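Local coordinates for hypothetical protein (PDB 2IT9), which is of unknown function but may bind DNA, at residues A[85-91]-A[102-108]. Coordinates in Å, arbitrary orientation, origin at the centre of the assembly. Residue numbers count along the deposited sequence, not the author numbering.
With PGE (triethylene glycol), chain F.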
loop_
_atom_site.group_PDB
_atom_site.type_symbol
_atom_site.label_atom_id
_atom_site.label_comp_id
_atom_site.label_asym_id
_atom_site.label_seq_id
_atom_site.Cartn_x
_atom_site.Cartn_y
_atom_site.Cartn_z
ATOM N N GLY A 85 1.637 -14.499 -17.825
ATOM C CA GLY A 85 2.030 -13.876 -16.587
ATOM C C GLY A 85 0.939 -13.921 -15.540
ATOM O O GLY A 85 -0.159 -14.472 -15.751
ATOM N N TRP A 86 1.261 -13.345 -14.394
ATOM C CA TRP A 86 0.336 -13.323 -13.284
ATOM C C TRP A 86 0.464 -12.141 -12.356
ATOM O O TRP A 86 1.546 -11.627 -12.177
ATOM C CB TRP A 86 0.480 -14.595 -12.454
ATOM C CG TRP A 86 1.905 -14.825 -11.962
ATOM C CD1 TRP A 86 2.961 -15.288 -12.700
ATOM C CD2 TRP A 86 2.407 -14.644 -10.631
ATOM N NE1 TRP A 86 4.096 -15.337 -11.932
ATOM C CE2 TRP A 86 3.777 -14.987 -10.651
ATOM C CE3 TRP A 86 1.846 -14.194 -9.436
ATOM C CZ2 TRP A 86 4.582 -14.918 -9.525
ATOM C CZ3 TRP A 86 2.647 -14.126 -8.312
ATOM C CH2 TRP A 86 4.008 -14.494 -8.365
ATOM N N ASN A 87 -0.657 -11.751 -11.728
ATOM C CA ASN A 87 -0.648 -10.676 -10.740
ATOM C C ASN A 87 -0.951 -11.298 -9.381
ATOM O O ASN A 87 -1.354 -12.477 -9.268
ATOM C CB ASN A 87 -1.616 -9.530 -11.081
ATOM C CG ASN A 87 -3.049 -9.983 -11.181
ATOM O OD1 ASN A 87 -3.508 -10.792 -10.397
ATOM N ND2 ASN A 87 -3.758 -9.451 -12.156
ATOM N N LEU A 88 -0.746 -10.508 -8.329
ATOM C CA LEU A 88 -0.885 -11.003 -6.975
ATOM C C LEU A 88 -1.483 -9.969 -6.048
ATOM O O LEU A 88 -0.960 -8.846 -5.943
ATOM C CB LEU A 88 0.485 -11.426 -6.418
ATOM C CG LEU A 88 0.487 -12.058 -5.005
ATOM C CD1 LEU A 88 -0.172 -13.398 -5.037
ATOM C CD2 LEU A 88 1.900 -12.166 -4.519
ATOM N N ARG A 89 -2.588 -10.359 -5.407
ATOM C CA ARG A 89 -3.268 -9.538 -4.415
ATOM C C ARG A 89 -3.033 -10.201 -3.067
ATOM O O ARG A 89 -3.196 -11.412 -2.940
ATOM C CB ARG A 89 -4.748 -9.448 -4.710
ATOM C CG ARG A 89 -5.459 -8.533 -3.762
ATOM C CD ARG A 89 -6.934 -8.424 -4.076
ATOM N NE ARG A 89 -7.602 -7.582 -3.081
ATOM C CZ ARG A 89 -8.885 -7.697 -2.750
ATOM N NH1 ARG A 89 -9.656 -8.632 -3.299
ATOM N NH2 ARG A 89 -9.402 -6.887 -1.835
ATOM N N LEU A 90 -2.603 -9.411 -2.088
ATOM C CA LEU A 90 -2.306 -9.912 -0.757
ATOM C C LEU A 90 -3.182 -9.178 0.272
ATOM O O LEU A 90 -3.290 -7.950 0.226
ATOM C CB LEU A 90 -0.875 -9.673 -0.377
ATOM C CG LEU A 90 0.130 -10.458 -1.217
ATOM C CD1 LEU A 90 1.498 -9.966 -0.852
ATOM C CD2 LEU A 90 0.012 -11.940 -0.924
ATOM N N ILE A 91 -3.805 -9.949 1.140
ATOM C CA ILE A 91 -4.583 -9.411 2.256
ATOM C C ILE A 91 -3.932 -9.873 3.547
ATOM O O ILE A 91 -3.898 -11.089 3.837
ATOM C CB ILE A 91 -6.029 -9.893 2.220
ATOM C CG1 ILE A 91 -6.632 -9.752 0.823
ATOM C CG2 ILE A 91 -6.864 -9.222 3.320
ATOM C CD1 ILE A 91 -6.652 -8.420 0.296
ATOM N N ALA A 102 -3.854 -4.762 6.214
ATOM C CA ALA A 102 -3.539 -4.122 4.945
ATOM C C ALA A 102 -3.899 -5.020 3.761
ATOM O O ALA A 102 -4.130 -6.223 3.917
ATOM C CB ALA A 102 -2.063 -3.774 4.889
ATOM N N GLU A 103 -3.931 -4.414 2.583
ATOM C CA GLU A 103 -4.121 -5.129 1.348
ATOM C C GLU A 103 -3.201 -4.454 0.348
ATOM O O GLU A 103 -3.129 -3.232 0.270
ATOM C CB GLU A 103 -5.576 -5.037 0.885
ATOM C CG GLU A 103 -6.604 -5.405 1.917
ATOM C CD GLU A 103 -8.030 -5.263 1.378
ATOM O OE1 GLU A 103 -8.162 -4.877 0.194
ATOM O OE2 GLU A 103 -8.996 -5.522 2.134
ATOM N N VAL A 104 -2.455 -5.245 -0.410
ATOM C CA VAL A 104 -1.522 -4.724 -1.381
ATOM C C VAL A 104 -1.570 -5.572 -2.647
ATOM O O VAL A 104 -2.115 -6.699 -2.637
ATOM C CB VAL A 104 -0.097 -4.622 -0.815
ATOM C CG1 VAL A 104 -0.055 -3.709 0.416
ATOM C CG2 VAL A 104 0.449 -5.989 -0.444
ATOM N N TYR A 105 -0.930 -5.062 -3.698
ATOM C CA TYR A 105 -1.028 -5.705 -5.030
ATOM C C TYR A 105 0.186 -5.446 -5.897
ATOM O O TYR A 105 0.714 -4.310 -5.918
ATOM C CB TYR A 105 -2.283 -5.205 -5.715
ATOM C CG TYR A 105 -2.426 -5.535 -7.184
ATOM C CD1 TYR A 105 -3.082 -6.706 -7.583
ATOM C CD2 TYR A 105 -1.964 -4.670 -8.157
ATOM C CE1 TYR A 105 -3.272 -7.000 -8.946
ATOM C CE2 TYR A 105 -2.144 -4.962 -9.528
ATOM C CZ TYR A 105 -2.793 -6.136 -9.892
ATOM O OH TYR A 105 -2.988 -6.455 -11.229
ATOM N N TRP A 106 0.663 -6.503 -6.573
ATOM C CA TRP A 106 1.717 -6.395 -7.593
ATOM C C TRP A 106 1.137 -6.887 -8.915
ATOM O O TRP A 106 0.445 -7.921 -8.941
ATOM C CB TRP A 106 2.960 -7.226 -7.295
ATOM C CG TRP A 106 3.850 -6.680 -6.212
ATOM C CD1 TRP A 106 4.558 -5.517 -6.260
ATOM C CD2 TRP A 106 4.210 -7.326 -4.981
ATOM N NE1 TRP A 106 5.324 -5.385 -5.122
ATOM C CE2 TRP A 106 5.112 -6.469 -4.307
ATOM C CE3 TRP A 106 3.847 -8.533 -4.376
ATOM C CZ2 TRP A 106 5.663 -6.795 -3.063
ATOM C CZ3 TRP A 106 4.381 -8.854 -3.141
ATOM C CH2 TRP A 106 5.290 -8.011 -2.502
ATOM N N PRO A 107 1.384 -6.152 -10.004
ATOM C CA PRO A 107 0.845 -6.530 -11.296
ATOM C C PRO A 107 1.719 -7.581 -12.005
ATOM O O PRO A 107 2.814 -7.941 -11.519
ATOM C CB PRO A 107 0.843 -5.206 -12.049
ATOM C CG PRO A 107 2.084 -4.542 -11.554
ATOM C CD PRO A 107 2.124 -4.882 -10.087
ATOM N N ARG A 108 1.247 -8.007 -13.174
ATOM C CA ARG A 108 2.007 -8.951 -14.020
ATOM C C ARG A 108 3.402 -8.499 -14.277
ATOM O O ARG A 108 3.669 -7.295 -14.393
ATOM C CB ARG A 108 1.312 -9.113 -15.355
ATOM C CG ARG A 108 -0.083 -9.742 -15.144
ATOM C CD ARG A 108 -0.943 -9.552 -16.367
ATOM N NE ARG A 108 -0.424 -10.364 -17.423
ATOM C CZ ARG A 108 -0.920 -11.533 -17.794
ATOM N NH1 ARG A 108 -2.022 -12.042 -17.238
ATOM N NH2 ARG A 108 -0.320 -12.164 -18.779
HETATM C C1 PGE F . -10.090 -6.614 -6.584
HETATM O O1 PGE F . -10.777 -5.385 -6.835
HETATM C C2 PGE F . -8.676 -6.556 -7.158
HETATM O O2 PGE F . -7.937 -5.502 -6.535
HETATM C C3 PGE F . -6.559 -5.524 -6.903
HETATM C C4 PGE F . -5.878 -4.458 -6.069
HETATM O O4 PGE F . -6.902 -4.787 -2.188
HETATM C C6 PGE F . -6.256 -3.630 -2.694
HETATM C C5 PGE F . -5.294 -4.114 -3.754
HETATM O O3 PGE F . -6.010 -4.882 -4.719
#
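The beta hairpin of strands 85-92 and 102-106 closes one end of an antiparallel four-stranded sheet within the chain and illustrates how a hairpin can present two different faces, one apolar and one mixed. The axes of segments 85-91 and 102-106 come within 4.7 Å, with N-to-C directions at 171°, almost exactly antiparallel. Two hydrogen-bonded pairs hold the backbones: Leu88 N gives to Trp106 O (2.9 Å) and Trp106 N to Leu88 O (2.9 Å), while Leu90 N gives to Val104 O (2.8 Å) and Val104 N to Leu90 O (2.9 Å). These same residues form the apolar face, where Leu90 CD1 meets Trp106 CZ3 at 3.8 Å and Leu90 CB meets Val104 CG2 at 3.9 Å. On the other, mixed face, the non-hydrogen-bonded pair Arg89 and Tyr105 lies beside Ile91 and Glu103. The extended Arg89 reaches diagonally to Glu103, a salt bridge of 3.1 Å from NH2 to OE1, and a triethylene glycol, probably from the crystallisation liquor, bridges both residues through its O4. Past the end of strand 102-106, Arg108 CA still donates a CA-H...O contact to Trp86 O (3.3 Å), while its guanidinium pairs with Asp82. Leu88 and Leu90 pack on helix 36-56 and Trp106 on helix 110-120; strand 75-82 flanks strand 85-92, and beyond 102-106 a strand of the second subunit continues the sheet, and Arg11 of that subunit also forms a salt bridge with Glu103.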